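Local structure of flavin prenyltransferase UbiX (Methanocaldococcus jannaschii, 6M8V) at residues K38-I41 with K42-D46; C105-A108 with L109-R112. The protein probably catalyses the metal-independent transfer of a dimethylallyl group from dimethylallyl phosphate to reduced FMN, making the prenylated flavin cofactor of UbiD decarboxylases. All coordinates share one frame; numbering follows the deposited sequence.

Contact 1: K38-I41 with K42-D46. With FMN (flavin mononucleotide), chain B.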
loop_
_atom_site.group_PDB
_atom_site.type_symbol
_atom_site.label_atom_id
_atom_site.label_comp_id
_atom_site.label_asym_id
_atom_site.label_seq_id
_atom_site.Cartn_x
_atom_site.Cartn_y
_atom_site.Cartn_z
ATOM N N LYS A 38 -29.693 -12.302 22.399
ATOM C CA LYS A 38 -30.807 -12.775 23.216
ATOM C C LYS A 38 -30.464 -12.703 24.697
ATOM O O LYS A 38 -31.280 -12.255 25.509
ATOM C CB LYS A 38 -31.185 -14.203 22.828
ATOM C CG LYS A 38 -31.847 -14.340 21.468
ATOM C CD LYS A 38 -32.025 -15.811 21.116
ATOM C CE LYS A 38 -32.797 -15.999 19.822
ATOM N NZ LYS A 38 -32.860 -17.440 19.445
ATOM N N LYS A 39 -29.246 -13.111 25.063
ATOM C CA LYS A 39 -28.820 -13.005 26.455
ATOM C C LYS A 39 -28.654 -11.554 26.889
ATOM O O LYS A 39 -28.928 -11.223 28.046
ATOM C CB LYS A 39 -27.516 -13.773 26.667
ATOM C CG LYS A 39 -27.615 -15.258 26.364
ATOM C CD LYS A 39 -26.252 -15.843 26.037
ATOM C CE LYS A 39 -26.350 -17.317 25.673
ATOM N NZ LYS A 39 -25.070 -17.811 25.087
ATOM N N ILE A 40 -28.221 -10.672 25.986
ATOM C CA ILE A 40 -27.998 -9.283 26.374
ATOM C C ILE A 40 -29.326 -8.549 26.540
ATOM O O ILE A 40 -29.481 -7.724 27.448
ATOM C CB ILE A 40 -27.070 -8.592 25.359
ATOM C CG1 ILE A 40 -25.668 -9.197 25.461
ATOM C CG2 ILE A 40 -27.020 -7.090 25.599
ATOM C CD1 ILE A 40 -24.582 -8.378 24.812
ATOM N N ILE A 41 -30.299 -8.834 25.670
ATOM C CA ILE A 41 -31.648 -8.297 25.846
ATOM C C ILE A 41 -32.186 -8.669 27.223
ATOM O O ILE A 41 -32.765 -7.840 27.935
ATOM C CB ILE A 41 -32.578 -8.810 24.732
ATOM C CG1 ILE A 41 -32.190 -8.222 23.374
ATOM C CG2 ILE A 41 -34.037 -8.498 25.059
ATOM C CD1 ILE A 41 -32.883 -8.909 22.220
ATOM N N LYS A 42 -31.998 -9.931 27.615
ATOM C CA LYS A 42 -32.467 -10.385 28.922
ATOM C C LYS A 42 -31.739 -9.662 30.051
ATOM O O LYS A 42 -32.363 -9.248 31.034
ATOM C CB LYS A 42 -32.283 -11.900 29.039
ATOM C CG LYS A 42 -32.334 -12.463 30.455
ATOM C CD LYS A 42 -33.621 -12.116 31.195
ATOM C CE LYS A 42 -34.817 -12.869 30.638
ATOM N NZ LYS A 42 -36.073 -12.082 30.785
ATOM N N GLU A 43 -30.423 -9.489 29.922
ATOM C CA GLU A 43 -29.648 -8.913 31.014
ATOM C C GLU A 43 -29.835 -7.404 31.114
ATOM O O GLU A 43 -29.944 -6.865 32.220
ATOM C CB GLU A 43 -28.168 -9.251 30.841
ATOM C CG GLU A 43 -27.328 -8.985 32.080
ATOM C CD GLU A 43 -27.521 -10.036 33.159
ATOM O OE1 GLU A 43 -28.352 -10.953 32.969
ATOM O OE2 GLU A 43 -26.835 -9.944 34.199
ATOM N N GLU A 44 -29.878 -6.708 29.982
ATOM C CA GLU A 44 -29.916 -5.252 29.985
ATOM C C GLU A 44 -31.329 -4.688 29.985
ATOM O O GLU A 44 -31.545 -3.585 30.500
ATOM C CB GLU A 44 -29.155 -4.695 28.774
ATOM C CG GLU A 44 -27.640 -4.824 28.866
ATOM C CD GLU A 44 -26.914 -4.055 27.770
ATOM O OE1 GLU A 44 -27.576 -3.566 26.827
ATOM O OE2 GLU A 44 -25.675 -3.938 27.851
ATOM N N LEU A 45 -32.289 -5.397 29.400
ATOM C CA LEU A 45 -33.660 -4.917 29.324
ATOM C C LEU A 45 -34.600 -5.667 30.260
ATOM O O LEU A 45 -35.784 -5.321 30.334
ATOM C CB LEU A 45 -34.165 -5.007 27.880
ATOM C CG LEU A 45 -33.394 -4.131 26.887
ATOM C CD1 LEU A 45 -33.958 -4.249 25.479
ATOM C CD2 LEU A 45 -33.397 -2.683 27.350
ATOM N N ASP A 46 -34.099 -6.685 30.968
ATOM C CA ASP A 46 -34.866 -7.444 31.962
ATOM C C ASP A 46 -36.191 -7.947 31.398
ATOM O O ASP A 46 -37.163 -8.153 32.129
ATOM C CB ASP A 46 -35.086 -6.626 33.237
ATOM C CG ASP A 46 -33.812 -6.466 34.049
ATOM O OD1 ASP A 46 -33.515 -5.331 34.478
ATOM O OD2 ASP A 46 -33.101 -7.476 34.246
HETATM N N1 FMN B . -18.750 -7.136 22.330
HETATM C C2 FMN B . -18.548 -5.910 21.732
HETATM O O2 FMN B . -17.883 -5.886 20.710
HETATM N N3 FMN B . -19.073 -4.737 22.263
HETATM C C4 FMN B . -19.832 -4.817 23.423
HETATM O O4 FMN B . -20.339 -3.820 23.948
HETATM C C4A FMN B . -20.037 -6.050 24.024
HETATM N N5 FMN B . -20.784 -6.097 25.173
HETATM C C5A FMN B . -21.002 -7.305 25.785
HETATM C C6 FMN B . -21.762 -7.324 26.938
HETATM C C7 FMN B . -21.994 -8.527 27.576
HETATM C C7M FMN B . -22.821 -8.536 28.819
HETATM C C8 FMN B . -21.472 -9.707 27.063
HETATM C C8M FMN B . -21.744 -10.996 27.773
HETATM C C9 FMN B . -20.707 -9.689 25.901
HETATM C C9A FMN B . -20.470 -8.480 25.257
HETATM N N10 FMN B . -19.717 -8.439 24.097
HETATM C C10 FMN B . -19.497 -7.216 23.485
HETATM C "C1'" FMN B . -19.124 -9.701 23.524
HETATM C "C2'" FMN B . -19.891 -10.210 22.308
HETATM O "O2'" FMN B . -21.210 -10.541 22.681
HETATM C "C3'" FMN B . -19.234 -11.442 21.705
HETATM O "O3'" FMN B . -18.096 -11.064 20.957
HETATM C "C4'" FMN B . -20.223 -12.231 20.846
HETATM O "O4'" FMN B . -19.565 -13.338 20.277
HETATM C "C5'" FMN B . -20.872 -11.405 19.739
HETATM O "O5'" FMN B . -21.578 -12.279 18.879
HETATM P P FMN B . -22.759 -11.758 17.909
HETATM O O1P FMN B . -23.897 -11.257 18.752
HETATM O O2P FMN B . -22.228 -10.612 17.081
HETATM O O3P FMN B . -23.213 -12.880 17.008
#

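Contact 2: C105-A108 with L109-R112. With PO4 (phosphate ion), chain C.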
loop_
_atom_site.group_PDB
_atom_site.type_symbol
_atom_site.label_atom_id
_atom_site.label_comp_id
_atom_site.label_asym_id
_atom_site.label_seq_id
_atom_site.Cartn_x
_atom_site.Cartn_y
_atom_site.Cartn_z
ATOM N N CYS A 105 -25.889 -8.846 5.304
ATOM C CA CYS A 105 -24.981 -7.719 5.089
ATOM C C CYS A 105 -24.153 -7.920 3.830
ATOM O O CYS A 105 -23.987 -6.988 3.037
ATOM C CB CYS A 105 -24.062 -7.519 6.293
ATOM S SG CYS A 105 -24.915 -6.991 7.780
ATOM N N ASP A 106 -23.622 -9.130 3.630
ATOM C CA ASP A 106 -22.843 -9.406 2.426
ATOM C C ASP A 106 -23.707 -9.271 1.177
ATOM O O ASP A 106 -23.241 -8.793 0.134
ATOM C CB ASP A 106 -22.223 -10.805 2.519
ATOM C CG ASP A 106 -21.053 -10.997 1.568
ATOM O OD1 ASP A 106 -20.146 -10.131 1.528
ATOM O OD2 ASP A 106 -21.032 -12.029 0.860
ATOM N N ILE A 107 -24.974 -9.679 1.272
ATOM C CA ILE A 107 -25.916 -9.506 0.172
ATOM C C ILE A 107 -26.141 -8.026 -0.103
ATOM O O ILE A 107 -26.135 -7.579 -1.257
ATOM C CB ILE A 107 -27.241 -10.226 0.488
ATOM C CG1 ILE A 107 -27.085 -11.741 0.318
ATOM C CG2 ILE A 107 -28.379 -9.676 -0.369
ATOM C CD1 ILE A 107 -28.255 -12.541 0.882
ATOM N N ALA A 108 -26.350 -7.246 0.959
ATOM C CA ALA A 108 -26.542 -5.811 0.791
ATOM C C ALA A 108 -25.377 -5.185 0.040
ATOM O O ALA A 108 -25.576 -4.302 -0.806
ATOM C CB ALA A 108 -26.729 -5.143 2.155
ATOM N N LEU A 109 -24.151 -5.643 0.315
ATOM C CA LEU A 109 -22.990 -5.053 -0.344
ATOM C C LEU A 109 -22.913 -5.470 -1.810
ATOM O O LEU A 109 -22.629 -4.638 -2.679
ATOM C CB LEU A 109 -21.704 -5.425 0.403
ATOM C CG LEU A 109 -21.502 -4.773 1.783
ATOM C CD1 LEU A 109 -20.401 -5.459 2.592
ATOM C CD2 LEU A 109 -21.202 -3.281 1.655
ATOM N N LYS A 110 -23.162 -6.746 -2.115
ATOM C CA LYS A 110 -23.081 -7.157 -3.514
ATOM C C LYS A 110 -24.252 -6.615 -4.330
ATOM O O LYS A 110 -24.075 -6.282 -5.505
ATOM C CB LYS A 110 -22.988 -8.682 -3.632
ATOM C CG LYS A 110 -24.297 -9.454 -3.454
ATOM C CD LYS A 110 -24.014 -10.940 -3.214
ATOM C CE LYS A 110 -25.285 -11.785 -3.193
ATOM N NZ LYS A 110 -25.863 -11.981 -4.551
ATOM N N GLU A 111 -25.439 -6.496 -3.734
ATOM C CA GLU A 111 -26.597 -5.958 -4.440
ATOM C C GLU A 111 -26.693 -4.441 -4.339
ATOM O O GLU A 111 -27.653 -3.858 -4.856
ATOM C CB GLU A 111 -27.893 -6.592 -3.915
ATOM C CG GLU A 111 -27.915 -8.124 -3.928
ATOM C CD GLU A 111 -27.957 -8.721 -5.331
ATOM O OE1 GLU A 111 -28.458 -8.052 -6.258
ATOM O OE2 GLU A 111 -27.501 -9.872 -5.506
ATOM N N ARG A 112 -25.726 -3.797 -3.681
ATOM C CA ARG A 112 -25.668 -2.340 -3.555
ATOM C C ARG A 112 -26.908 -1.784 -2.857
ATOM O O ARG A 112 -27.468 -0.767 -3.264
ATOM C CB ARG A 112 -25.463 -1.671 -4.915
ATOM C CG ARG A 112 -24.258 -2.179 -5.682
ATOM C CD ARG A 112 -22.927 -1.892 -4.966
ATOM N NE ARG A 112 -21.795 -2.247 -5.827
ATOM C CZ ARG A 112 -20.540 -1.843 -5.650
ATOM N NH1 ARG A 112 -20.213 -1.059 -4.628
ATOM N NH2 ARG A 112 -19.604 -2.232 -6.506
HETATM P P PO4 C . -27.809 -15.645 -4.498
HETATM O O1 PO4 C . -28.684 -16.438 -3.553
HETATM O O2 PO4 C . -28.319 -15.769 -5.916
HETATM O O3 PO4 C . -27.821 -14.186 -4.102
HETATM O O4 PO4 C . -26.401 -16.189 -4.417
#

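Contact 1: K38-I41 with K42-D46
K42 hands its backbone N-H to K38 O at 3.2 Å, one of the i to i+4 bonds that run through the last turns of helix 35-45, the helix that follows strand 28-33 in the Rossmann-like flavoprotein fold. The K38 ammonium goes elsewhere, to a salt bridge with E61 and a cation-pi contact with W49. E43 repeats the bond, N to K39 O, and sets its CB against the same oxygen; beyond it F66 of the third subunit packs on both K39 and E43. E44 N reaches I40 O at 2.8 Å, with the N-H pointing nearly straight (162°), and the E44 side chain runs alongside that of I40, so that I40 CG2 rests 3.7 Å from E44 CD. The E44 chain is stretched out (chi2 -170°), which carries the carboxylate to S11 OG through OE2 and to G12 N through OE1; with both oxygens gripped, its rotation is fixed. Y150 of the second subunit, a predicted dimethylallyl phosphate ligand, packs on E44. The other branch of I40 leads to the cofactor: CD1 lies over the plane of the flavin, 3.7 Å from FMN C6, one of the two flavin atoms expected to receive the prenyl group. L45 bonds through N to I41 O, presses CB onto that oxygen at 3.2 Å, and brings CD1 loosely toward I41 CG2, while V13 and I14 of helix 13-22 meet its side chain. D46 then leaves helical geometry with a positive phi (52°), its N held weakly to K42 O at 3.1 Å.

Contact 2: C105-A108 with L109-R112
I107 lies alongside two side chains at once: its CG1 is 3.9 Å from K110 CE, and its CG2 is equally far from E111 CG. K110 starts out with CG between the backbone N and the carbonyl carbon (chi1 78°), which lays CG against I107 O at 3.4 Å, and a bend at chi4 turns NZ to its anions. NZ meets E111 OE2 at 2.8 Å, on the lone pair facing away from the other oxygen, and O3 of a phosphate ion, probably from the crystallisation liquor, at 3.0 Å. Cutting the K110 side chain back to an alanine is likely to leave E111 OE2 and the phosphate without the ammonium they share, and to bare the CG1 flank of I107. In the backbone, E111 N bonds to I107 O at 2.8 Å and K110 N to D106 O. Further out, E121 of the fourth subunit adds a second salt bridge to K110, and H128 and N125 of that subunit hold the D106 carboxylate, while R166 of the fifth subunit pairs with E111. On the inner side C105, A108 and L109 pack on strands 78-84 and 114-119. R112, with positive phi, closes helix 100-110 in a Schellman motif. Y150 of the fifth subunit also binds this phosphate; as Y150 and R166 are predicted dimethylallyl phosphate ligands, the cluster is consistent with the phosphate end of a prenyl-donor pocket built between subunits.

Overall arrangement
Contact 1 comes first along the chain, at the end of helix 35-45, which follows strand 28-33; contact 2 comes later, at the end of helix 100-110, between strands 78-84 and 114-119. All these strands belong to one parallel sheet, ordered 58-61, 28-33, 2-7, 78-84, 114-119, 141-142, the doubly wound order of a Rossmann-like fold. The two contacts lie on opposite sides of the chain's centre, with their own centres about 29 Å apart and nearest atoms about 16 Å apart, and do not touch. Each meets different neighbouring subunits: this chain gives a flavin-facing wall to one composite pocket of the dodecamer and, probably, the donor-phosphate side to another of the same kind.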